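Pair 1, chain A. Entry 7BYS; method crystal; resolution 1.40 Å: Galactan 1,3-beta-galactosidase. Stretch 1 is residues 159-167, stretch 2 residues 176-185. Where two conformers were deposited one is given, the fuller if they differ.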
# COMPACT_ATOMS: atom_id res chain seq x y z
N ASN A 159 4.37 -21.35 2.65
CA ASN A 159 5.01 -20.05 2.42
C ASN A 159 6.51 -20.14 2.15
O ASN A 159 7.14 -19.11 1.93
CB ASN A 159 4.72 -19.02 3.52
CG ASN A 159 3.30 -18.46 3.45
OD1 ASN A 159 2.62 -18.58 2.44
ND2 ASN A 159 2.88 -17.82 4.53
N GLN A 160 7.10 -21.34 2.13
CA GLN A 160 8.55 -21.44 2.04
C GLN A 160 9.09 -21.26 0.62
O GLN A 160 10.18 -20.72 0.46
CB GLN A 160 9.04 -22.77 2.61
CG GLN A 160 8.63 -22.99 4.05
CD GLN A 160 8.99 -21.81 4.93
OE1 GLN A 160 10.17 -21.55 5.18
NE2 GLN A 160 7.98 -21.07 5.37
N ASN A 161 8.35 -21.69 -0.40
CA ASN A 161 8.86 -21.74 -1.76
C ASN A 161 7.99 -20.85 -2.63
O ASN A 161 6.77 -21.05 -2.69
CB ASN A 161 8.83 -23.18 -2.31
CG ASN A 161 9.60 -24.15 -1.43
OD1 ASN A 161 10.57 -23.78 -0.77
ND2 ASN A 161 9.16 -25.41 -1.41
N PHE A 162 8.61 -19.90 -3.31
CA PHE A 162 7.89 -18.96 -4.15
C PHE A 162 7.85 -19.46 -5.59
O PHE A 162 8.89 -19.80 -6.16
CB PHE A 162 8.54 -17.58 -4.12
CG PHE A 162 7.76 -16.57 -4.89
CD1 PHE A 162 6.60 -16.03 -4.34
CD2 PHE A 162 8.14 -16.20 -6.17
CE1 PHE A 162 5.84 -15.12 -5.07
CE2 PHE A 162 7.38 -15.30 -6.90
CZ PHE A 162 6.24 -14.77 -6.35
N LYS A 163 6.66 -19.48 -6.18
CA LYS A 163 6.45 -20.09 -7.47
C LYS A 163 5.85 -19.12 -8.48
O LYS A 163 5.04 -18.25 -8.13
CB LYS A 163 5.54 -21.30 -7.35
CG LYS A 163 6.20 -22.45 -6.60
CD LYS A 163 5.26 -23.61 -6.36
CE LYS A 163 5.98 -24.71 -5.57
NZ LYS A 163 5.01 -25.69 -5.02
N ILE A 164 6.24 -19.30 -9.73
CA ILE A 164 5.60 -18.67 -10.88
C ILE A 164 5.16 -19.79 -11.80
O ILE A 164 5.97 -20.66 -12.14
CB ILE A 164 6.56 -17.73 -11.61
CG1 ILE A 164 7.05 -16.64 -10.64
CG2 ILE A 164 5.88 -17.14 -12.83
CD1 ILE A 164 8.08 -15.71 -11.24
N SER A 165 3.88 -19.80 -12.17
CA SER A 165 3.37 -20.88 -13.01
C SER A 165 2.46 -20.30 -14.07
O SER A 165 1.74 -19.34 -13.82
CB SER A 165 2.62 -21.89 -12.16
OG SER A 165 3.49 -22.52 -11.24
N ARG A 166 2.49 -20.90 -15.26
CA ARG A 166 1.73 -20.40 -16.39
C ARG A 166 0.28 -20.88 -16.35
O ARG A 166 -0.00 -22.03 -15.99
CB ARG A 166 2.40 -20.87 -17.69
CG ARG A 166 1.75 -20.35 -18.96
CD ARG A 166 2.67 -20.52 -20.18
NE ARG A 166 3.25 -21.86 -20.26
CZ ARG A 166 2.72 -22.89 -20.91
NH1 ARG A 166 3.35 -24.06 -20.90
NH2 ARG A 166 1.58 -22.76 -21.58
N LEU A 167 -0.65 -19.98 -16.69
CA LEU A 167 -2.06 -20.32 -16.80
C LEU A 167 -2.38 -20.83 -18.20
O LEU A 167 -1.70 -20.49 -19.17
CB LEU A 167 -2.93 -19.08 -16.56
CG LEU A 167 -2.70 -18.33 -15.24
CD1 LEU A 167 -3.75 -17.26 -15.07
CD2 LEU A 167 -2.69 -19.30 -14.08
N ALA A 176 1.60 -25.27 -16.10
CA ALA A 176 2.99 -25.68 -15.97
C ALA A 176 3.68 -24.75 -14.98
O ALA A 176 3.41 -23.55 -14.97
CB ALA A 176 3.74 -25.58 -17.31
N GLN A 177 4.56 -25.31 -14.16
CA GLN A 177 5.46 -24.50 -13.36
C GLN A 177 6.52 -23.88 -14.26
O GLN A 177 7.02 -24.51 -15.20
CB GLN A 177 6.16 -25.35 -12.31
CG GLN A 177 6.80 -24.53 -11.19
CD GLN A 177 7.13 -25.38 -9.98
OE1 GLN A 177 6.24 -25.79 -9.23
NE2 GLN A 177 8.41 -25.65 -9.78
N VAL A 178 6.86 -22.63 -13.98
CA VAL A 178 7.83 -21.89 -14.76
C VAL A 178 9.08 -21.57 -13.96
O VAL A 178 10.20 -21.64 -14.48
CB VAL A 178 7.17 -20.61 -15.33
CG1 VAL A 178 8.17 -19.76 -16.05
CG2 VAL A 178 6.03 -21.00 -16.27
N SER A 179 8.91 -21.21 -12.69
CA SER A 179 10.02 -20.82 -11.83
C SER A 179 9.67 -21.19 -10.39
O SER A 179 8.51 -21.10 -9.98
CB SER A 179 10.25 -19.31 -11.90
OG SER A 179 11.21 -18.90 -10.94
N VAL A 180 10.68 -21.61 -9.64
CA VAL A 180 10.52 -21.79 -8.20
C VAL A 180 11.76 -21.26 -7.49
O VAL A 180 12.89 -21.55 -7.90
CB VAL A 180 10.21 -23.25 -7.79
CG1 VAL A 180 11.32 -24.20 -8.22
CG2 VAL A 180 9.98 -23.35 -6.29
N MET A 181 11.55 -20.49 -6.44
CA MET A 181 12.63 -20.05 -5.55
C MET A 181 12.42 -20.78 -4.24
O MET A 181 11.60 -20.37 -3.41
CB MET A 181 12.59 -18.54 -5.36
CG MET A 181 12.72 -17.75 -6.64
SD MET A 181 12.42 -16.02 -6.29
CE MET A 181 14.03 -15.55 -5.73
N ASN A 182 13.15 -21.87 -4.05
CA ASN A 182 12.98 -22.69 -2.86
C ASN A 182 13.57 -22.00 -1.64
O ASN A 182 14.67 -21.45 -1.69
CB ASN A 182 13.65 -24.05 -3.08
CG ASN A 182 12.85 -24.94 -3.99
OD1 ASN A 182 11.62 -25.04 -3.87
ND2 ASN A 182 13.52 -25.59 -4.93
N GLY A 183 12.81 -22.02 -0.54
CA GLY A 183 13.27 -21.43 0.70
C GLY A 183 13.26 -19.92 0.72
O GLY A 183 13.79 -19.33 1.67
N ALA A 184 12.65 -19.26 -0.27
CA ALA A 184 12.71 -17.82 -0.40
C ALA A 184 11.80 -17.06 0.56
O ALA A 184 12.05 -15.88 0.81
CB ALA A 184 12.40 -17.42 -1.84
N THR A 185 10.78 -17.72 1.11
CA THR A 185 9.82 -17.11 2.05
C THR A 185 9.32 -15.75 1.56
O THR A 185 9.34 -14.75 2.28
CB THR A 185 10.35 -17.03 3.49
OG1 THR A 185 11.46 -16.12 3.58
CG2 THR A 185 10.75 -18.42 4.01
O HOH W 1 9.97 -17.99 -8.61
O HOH W 2 3.97 -27.04 -7.41

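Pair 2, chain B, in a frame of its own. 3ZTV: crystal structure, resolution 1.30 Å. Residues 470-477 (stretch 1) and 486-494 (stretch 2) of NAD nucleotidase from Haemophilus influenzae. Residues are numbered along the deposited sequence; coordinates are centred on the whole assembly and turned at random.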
# COMPACT_ATOMS: atom_id res chain seq x y z
N ALA B 470 -0.47 -35.33 3.65
CA ALA B 470 0.77 -35.06 2.94
C ALA B 470 1.43 -33.87 3.63
O ALA B 470 0.76 -32.89 3.95
CB ALA B 470 0.49 -34.74 1.48
N GLY B 471 2.74 -33.95 3.86
CA GLY B 471 3.43 -32.92 4.62
C GLY B 471 3.16 -33.03 6.12
O GLY B 471 3.67 -32.23 6.91
N ILE B 472 2.35 -34.02 6.49
CA ILE B 472 2.07 -34.34 7.89
C ILE B 472 2.02 -35.86 8.01
O ILE B 472 1.52 -36.53 7.11
CB ILE B 472 0.74 -33.72 8.39
CG1 ILE B 472 0.55 -33.97 9.89
CG2 ILE B 472 -0.44 -34.24 7.58
CD1 ILE B 472 -0.53 -33.14 10.55
N ARG B 473 2.56 -36.39 9.09
CA ARG B 473 2.51 -37.82 9.35
C ARG B 473 2.29 -38.02 10.84
O ARG B 473 2.69 -37.17 11.64
CB ARG B 473 3.79 -38.52 8.87
CG ARG B 473 5.05 -38.13 9.61
CD ARG B 473 6.28 -38.71 8.93
NE ARG B 473 7.49 -38.47 9.71
CZ ARG B 473 8.72 -38.66 9.25
NH1 ARG B 473 8.91 -39.08 8.01
NH2 ARG B 473 9.77 -38.42 10.03
N TYR B 474 1.64 -39.11 11.21
CA TYR B 474 1.33 -39.32 12.61
C TYR B 474 1.25 -40.79 12.98
O TYR B 474 1.10 -41.67 12.13
CB TYR B 474 0.02 -38.58 12.99
CG TYR B 474 -1.23 -39.19 12.40
CD1 TYR B 474 -1.71 -38.81 11.15
CD2 TYR B 474 -1.94 -40.16 13.10
CE1 TYR B 474 -2.86 -39.38 10.61
CE2 TYR B 474 -3.10 -40.73 12.57
CZ TYR B 474 -3.55 -40.34 11.33
OH TYR B 474 -4.69 -40.94 10.82
N GLU B 475 1.41 -41.04 14.28
CA GLU B 475 1.17 -42.34 14.87
C GLU B 475 0.02 -42.18 15.85
O GLU B 475 -0.10 -41.16 16.53
CB GLU B 475 2.41 -42.86 15.61
CG GLU B 475 2.18 -44.21 16.30
CD GLU B 475 3.45 -44.83 16.88
OE1 GLU B 475 4.56 -44.34 16.59
OE2 GLU B 475 3.31 -45.83 17.62
N ALA B 476 -0.84 -43.19 15.90
CA ALA B 476 -2.00 -43.15 16.78
C ALA B 476 -2.35 -44.56 17.26
O ALA B 476 -2.01 -45.54 16.60
CB ALA B 476 -3.20 -42.53 16.06
N ASN B 477 -3.02 -44.63 18.40
CA ASN B 477 -3.52 -45.90 18.93
C ASN B 477 -5.03 -45.98 18.75
O ASN B 477 -5.73 -44.98 18.90
CB ASN B 477 -3.22 -46.03 20.42
CG ASN B 477 -1.74 -46.07 20.73
OD1 ASN B 477 -0.96 -46.65 19.98
ND2 ASN B 477 -1.35 -45.45 21.84
N ARG B 486 -6.00 -40.32 21.05
CA ARG B 486 -5.41 -41.43 20.30
C ARG B 486 -4.03 -41.11 19.72
O ARG B 486 -3.24 -42.01 19.45
CB ARG B 486 -6.35 -41.89 19.18
CG ARG B 486 -7.67 -42.49 19.65
CD ARG B 486 -8.43 -43.11 18.48
NE ARG B 486 -9.63 -43.82 18.92
CZ ARG B 486 -10.80 -43.24 19.15
NH1 ARG B 486 -10.95 -41.93 18.99
NH2 ARG B 486 -11.84 -43.97 19.55
N LEU B 487 -3.74 -39.83 19.52
CA LEU B 487 -2.47 -39.45 18.90
C LEU B 487 -1.26 -39.76 19.78
O LEU B 487 -1.28 -39.50 20.99
CB LEU B 487 -2.46 -37.98 18.49
CG LEU B 487 -3.28 -37.63 17.24
CD1 LEU B 487 -3.36 -36.12 17.08
CD2 LEU B 487 -2.69 -38.27 16.00
N VAL B 488 -0.23 -40.31 19.15
CA VAL B 488 1.03 -40.64 19.82
C VAL B 488 2.12 -39.64 19.43
O VAL B 488 2.86 -39.14 20.27
CB VAL B 488 1.49 -42.07 19.47
CG1 VAL B 488 2.89 -42.35 20.00
CG2 VAL B 488 0.50 -43.08 20.03
N SER B 489 2.20 -39.34 18.13
CA SER B 489 3.16 -38.37 17.63
C SER B 489 2.63 -37.73 16.35
O SER B 489 1.90 -38.37 15.59
CB SER B 489 4.50 -39.07 17.34
OG SER B 489 4.40 -39.98 16.26
N VAL B 490 3.00 -36.47 16.12
CA VAL B 490 2.63 -35.76 14.89
C VAL B 490 3.82 -34.94 14.41
O VAL B 490 4.39 -34.16 15.18
CB VAL B 490 1.42 -34.83 15.09
CG1 VAL B 490 1.07 -34.14 13.78
CG2 VAL B 490 0.23 -35.61 15.61
N GLU B 491 4.20 -35.14 13.15
CA GLU B 491 5.28 -34.38 12.53
C GLU B 491 4.78 -33.66 11.30
O GLU B 491 3.88 -34.14 10.59
CB GLU B 491 6.42 -35.31 12.14
CG GLU B 491 7.06 -36.08 13.28
CD GLU B 491 7.91 -37.22 12.78
OE1 GLU B 491 9.11 -36.98 12.52
OE2 GLU B 491 7.38 -38.33 12.61
N VAL B 492 5.38 -32.50 11.04
CA VAL B 492 5.10 -31.73 9.83
C VAL B 492 6.40 -31.48 9.06
O VAL B 492 7.44 -31.17 9.66
CB VAL B 492 4.43 -30.40 10.17
CG1 VAL B 492 4.28 -29.53 8.92
CG2 VAL B 492 3.08 -30.64 10.83
N LEU B 493 6.35 -31.64 7.75
CA LEU B 493 7.51 -31.44 6.88
C LEU B 493 7.86 -29.96 6.76
O LEU B 493 7.03 -29.14 6.35
CB LEU B 493 7.24 -32.04 5.50
CG LEU B 493 8.35 -32.00 4.46
CD1 LEU B 493 9.64 -32.60 5.00
CD2 LEU B 493 7.92 -32.72 3.18
N ASN B 494 9.09 -29.61 7.14
CA ASN B 494 9.57 -28.25 6.94
C ASN B 494 9.76 -27.98 5.45
O ASN B 494 10.61 -28.59 4.81
CB ASN B 494 10.88 -28.02 7.70
CG ASN B 494 11.34 -26.57 7.66
OD1 ASN B 494 11.30 -25.92 6.62
ND2 ASN B 494 11.78 -26.07 8.81

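Both pairs are two antiparallel strands of one chain that carry a beta bulge at the same place, and 14 central residues superpose with an RMSD of 0.8 Å over N, CA and C. The strand axes approach to 4.4 Å in each case, with N-to-C directions at 151° in pair 1 and 170° in pair 2.

The bulge is the most closely shared feature. In pair 1 the carbonyl of Ile A164 accepts two amides, Val A178 N at 2.8 Å and Ser A179 N at 3.0 Å from Ile A164 O. Its match, Glu B475, does the same: Glu B475 O lies 2.8 Å from Val B488 N and 3.3 Å from Ser B489 N, the second bond being weak. The extra residue is valine in both, with psi near -40° (-40° and -45°), a t rotamer and a CB directed toward the partner strand. Its neighbours are also alike in role: Ser A179 and Ser B489 return their carbonyls to Ile A164 N (2.9 Å from Ser A179 O) and Glu B475 N (3.0 Å from Ser B489 O). Beyond the bulge, Arg A166 N to Ala A176 O and Asn B477 N to Arg B486 O, both 2.8 Å, restore the ladder one residue out of step.

On the face carrying the bulge-accepting residue, the chemistry diverges. Phe A162 and Met A181 form a hydrogen-bonded backbone pair whose side chains meet loosely, Met A181 SD standing 4.3 Å from Phe A162 CD2. The matching Arg B473 and Glu B491 instead join in a two-pronged salt bridge, Arg B473 NE to Glu B491 OE2 at 2.9 Å and Arg B473 NH2 to Glu B491 OE1 at 3.0 Å, with the carboxylate at the guanidinium edge.

The opposite face reverses this contrast. In pair 1, Lys A163 and Gln A177 are linked through a water, which accepts from Lys A163 NZ (2.9 Å) and donates to Gln A177 OE1 (3.2 Å). At these positions pair 2 has Tyr B474 and Leu B487, in direct apolar contact at 3.5 Å between Tyr B474 CD2 and Leu B487 CD2. Val A180 and Val B490 remain common packing partners, lying against Lys A163 and Tyr B474.

The match loosens at the far end. Pair 1 enters a type II turn from Met A181 to Ala A184, and Asn A161 OD1 accepts Gly A183 N at 2.9 Å. In pair 2 the second stretch stays extended through Leu B493, whose N donates to Gly B471 O at 2.9 Å.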